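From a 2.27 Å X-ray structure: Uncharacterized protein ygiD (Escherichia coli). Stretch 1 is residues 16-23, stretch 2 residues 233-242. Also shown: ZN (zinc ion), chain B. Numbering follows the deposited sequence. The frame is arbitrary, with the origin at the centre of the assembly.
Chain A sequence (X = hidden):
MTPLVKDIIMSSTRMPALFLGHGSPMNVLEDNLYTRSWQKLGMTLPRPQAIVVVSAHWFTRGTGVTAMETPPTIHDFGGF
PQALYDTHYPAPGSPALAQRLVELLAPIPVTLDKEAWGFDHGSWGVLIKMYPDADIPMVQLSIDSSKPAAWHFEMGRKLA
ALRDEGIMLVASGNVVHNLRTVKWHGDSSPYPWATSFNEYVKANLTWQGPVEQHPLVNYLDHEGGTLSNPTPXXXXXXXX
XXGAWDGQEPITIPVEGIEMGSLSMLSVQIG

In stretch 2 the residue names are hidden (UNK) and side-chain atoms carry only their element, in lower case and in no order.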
# COMPACT_ATOMS: atom_id res chain seq x y z
N PRO A 16 21.53 18.63 -0.74
CA PRO A 16 20.35 18.94 -1.56
C PRO A 16 19.05 18.38 -0.94
O PRO A 16 19.09 17.43 -0.16
CB PRO A 16 20.65 18.24 -2.88
CG PRO A 16 21.50 17.05 -2.47
CD PRO A 16 22.35 17.54 -1.33
N ALA A 17 17.92 19.01 -1.26
CA ALA A 17 16.61 18.41 -1.02
C ALA A 17 15.98 17.91 -2.34
O ALA A 17 16.16 18.49 -3.41
CB ALA A 17 15.68 19.40 -0.30
N LEU A 18 15.26 16.80 -2.24
CA LEU A 18 14.74 16.10 -3.39
C LEU A 18 13.27 15.77 -3.23
O LEU A 18 12.87 15.17 -2.22
CB LEU A 18 15.50 14.80 -3.60
CG LEU A 18 16.67 14.80 -4.58
CD1 LEU A 18 17.74 15.81 -4.23
CD2 LEU A 18 17.25 13.41 -4.56
N PHE A 19 12.47 16.19 -4.21
CA PHE A 19 11.09 15.72 -4.39
C PHE A 19 11.06 14.75 -5.55
O PHE A 19 11.45 15.09 -6.64
CB PHE A 19 10.11 16.88 -4.69
CG PHE A 19 8.73 16.41 -5.05
CD1 PHE A 19 7.88 15.92 -4.08
CD2 PHE A 19 8.30 16.39 -6.40
CE1 PHE A 19 6.63 15.46 -4.40
CE2 PHE A 19 7.05 15.92 -6.74
CZ PHE A 19 6.21 15.47 -5.76
N LEU A 20 10.60 13.53 -5.32
CA LEU A 20 10.52 12.57 -6.39
C LEU A 20 9.06 12.22 -6.66
O LEU A 20 8.31 11.94 -5.73
CB LEU A 20 11.33 11.29 -6.10
CG LEU A 20 12.86 11.23 -5.95
CD1 LEU A 20 13.57 12.26 -6.82
CD2 LEU A 20 13.27 11.44 -4.49
N GLY A 21 8.68 12.25 -7.95
CA GLY A 21 7.46 11.65 -8.43
C GLY A 21 7.69 10.18 -8.39
O GLY A 21 8.68 9.69 -8.93
N HIS A 22 6.83 9.43 -7.74
CA HIS A 22 7.02 8.00 -7.59
C HIS A 22 5.96 7.16 -8.26
O HIS A 22 4.95 7.67 -8.66
CB HIS A 22 7.19 7.62 -6.11
CG HIS A 22 5.94 7.70 -5.30
ND1 HIS A 22 5.90 8.31 -4.07
CD2 HIS A 22 4.70 7.22 -5.51
CE1 HIS A 22 4.69 8.22 -3.57
NE2 HIS A 22 3.94 7.56 -4.43
N GLY A 23 6.20 5.85 -8.35
CA GLY A 23 5.19 4.91 -8.85
C GLY A 23 5.58 3.45 -8.72
O GLY A 23 5.45 2.81 -7.65
N UNK A 233 -2.48 15.24 -0.47
CA UNK A 233 -1.30 14.52 0.12
C UNK A 233 -0.14 14.25 -0.84
O UNK A 233 1.01 14.37 -0.46
c UNK A 233 -3.29 12.19 -0.89
o UNK A 233 -3.34 11.73 -2.06
c UNK A 233 -2.01 12.02 -0.06
o UNK A 233 -4.25 12.78 -0.34
c UNK A 233 -1.71 13.23 0.86
N UNK A 234 -0.45 13.91 -2.10
CA UNK A 234 0.62 13.62 -3.08
C UNK A 234 1.33 14.82 -3.65
O UNK A 234 2.44 14.70 -4.21
c UNK A 234 0.25 11.24 -3.85
c UNK A 234 0.15 12.69 -4.18
c UNK A 234 -0.43 9.29 -3.08
n UNK A 234 -0.72 10.57 -3.14
c UNK A 234 1.11 10.28 -4.27
n UNK A 234 0.68 9.08 -3.76
N UNK A 235 0.70 15.98 -3.49
CA UNK A 235 1.30 17.24 -3.88
C UNK A 235 2.13 17.98 -2.79
O UNK A 235 3.18 18.58 -3.07
c UNK A 235 0.17 18.14 -4.33
c UNK A 235 1.55 22.00 -5.60
c UNK A 235 0.57 20.59 -3.89
c UNK A 235 1.61 20.91 -6.47
c UNK A 235 0.64 19.47 -4.76
c UNK A 235 1.02 21.85 -4.31
o UNK A 235 2.01 23.25 -6.08
c UNK A 235 1.16 19.65 -6.03
N UNK A 236 1.60 17.98 -1.57
CA UNK A 236 2.18 18.70 -0.42
C UNK A 236 3.69 18.46 -0.17
O UNK A 236 4.38 19.40 0.24
c UNK A 236 0.01 19.09 1.01
c UNK A 236 -0.78 18.66 2.31
c UNK A 236 0.11 20.64 0.91
c UNK A 236 1.39 18.41 0.88
N UNK A 237 4.20 17.23 -0.44
CA UNK A 237 5.59 16.93 -0.23
C UNK A 237 6.56 17.81 -0.98
O UNK A 237 7.66 18.05 -0.48
c UNK A 237 4.40 14.91 -0.46
c UNK A 237 5.71 15.46 -0.68
c UNK A 237 3.48 16.01 -0.86
N UNK A 238 6.17 18.28 -2.16
CA UNK A 238 6.97 19.21 -2.92
C UNK A 238 7.20 20.52 -2.18
O UNK A 238 8.24 21.14 -2.31
c UNK A 238 6.93 20.61 -5.16
c UNK A 238 8.35 20.29 -5.47
c UNK A 238 6.30 19.50 -4.30
c UNK A 238 6.15 20.87 -6.46
N UNK A 239 6.20 20.97 -1.43
CA UNK A 239 6.29 22.20 -0.69
C UNK A 239 7.33 22.10 0.42
O UNK A 239 7.99 23.08 0.72
c UNK A 239 2.59 23.42 -0.69
c UNK A 239 3.87 22.83 -1.27
c UNK A 239 4.91 22.57 -0.15
c UNK A 239 4.43 23.75 -2.42
N UNK A 240 7.48 20.91 1.02
CA UNK A 240 8.53 20.65 2.00
C UNK A 240 9.89 20.91 1.36
O UNK A 240 10.74 21.58 1.95
c UNK A 240 5.96 19.02 3.12
c UNK A 240 5.18 18.82 5.42
c UNK A 240 7.56 18.99 4.93
c UNK A 240 4.90 18.90 4.05
o UNK A 240 4.17 18.71 6.36
c UNK A 240 8.43 19.21 2.56
c UNK A 240 7.29 19.07 3.55
c UNK A 240 6.51 18.87 5.87
N UNK A 241 10.07 20.43 0.13
CA UNK A 241 11.30 20.66 -0.63
C UNK A 241 11.41 22.13 -1.04
O UNK A 241 12.43 22.77 -0.78
c UNK A 241 11.50 18.28 -1.44
c UNK A 241 11.37 19.74 -1.87
c UNK A 241 12.51 20.16 -2.77
N UNK A 242 10.37 22.70 -1.66
CA UNK A 242 10.45 24.11 -2.06
C UNK A 242 10.64 25.07 -0.90
O UNK A 242 11.34 26.08 -1.04
c UNK A 242 9.06 24.19 -4.33
c UNK A 242 7.92 25.05 -4.87
c UNK A 242 9.22 24.56 -2.86
c UNK A 242 10.35 24.35 -5.16
ZN ZN B . 1.58 7.34 -4.06

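Position 233 carries three side-chain carbons in a chain, the third bearing two oxygens. Five heavy atoms ending in a carboxylate identify Glu233; its side chain makes no contact with stretch 1.

Position 234 has one carbon followed by a five-membered ring of three carbons and two nitrogens, an imidazole, hence His234. Its CA-to-CB bond points sideways, but the ring end comes nearer, and His234 NE2 lies 2.0 Å from ZN and 3.7 Å from His22 NE2. The other ring nitrogen is also engaged: His234 ND1 donates to Glu233 OE2 at 3.1 Å with a nearly linear angle of 172°, which helps fix the ring's orientation.

At position 235 one carbon leads to a six-carbon ring bearing a single oxygen, so this is Tyr235. Its CB points away, and the side chain makes no contact with stretch 1.

Position 236 shows four carbons forked at the second, with CB directed away. The fork at the second carbon, rather than the first, gives Leu236.

In position 237 three carbons close a ring onto the backbone N, which only proline does. Pro237 CB sits 3.8 Å from Phe19 CE1, near the plane of the Phe19 ring and at its edge.

Position 238 again has four carbons forked at the second: Leu238. Its CB stands over one face of the Phe19 ring, 3.9 Å from the centroid and 11° off the normal, a CH-pi contact; Leu238 CD1 also approaches Phe19 CB at 3.9 Å.

Position 239 has the same four-carbon fork, so it is Leu239, with CB pointing away.

Position 240 repeats the phenol pattern, six ring carbons and one oxygen beyond a single carbon. Tyr240 is out of reach of stretch 1, and its OH is hydrogen-bonded elsewhere in the structure.

Position 241 has three carbons, the first carrying the other two, and CB points toward the strand. This is Val241: CG2 lies 3.5 Å from Leu18 O and 3.8 Å from Phe19 CB, while CG1 is 4.1 Å from Ala17 CB.

Position 242 has four carbons forked at the second, with CB away: Leu242.

The strand and helix run nearly antiparallel, at 160°, with axes 7.7 Å apart at closest approach. No hydrogen bond crosses between them; apolar packing joins Ala17 and Phe19 to Pro237, Leu238 and Val241. Beyond the strand, zinc links the stretches through His22 NE2, at 2.4 Å from ZN, and His234, with two further ligands elsewhere in the structure.

Stretch 2 233-242: EHYLPLLYVL
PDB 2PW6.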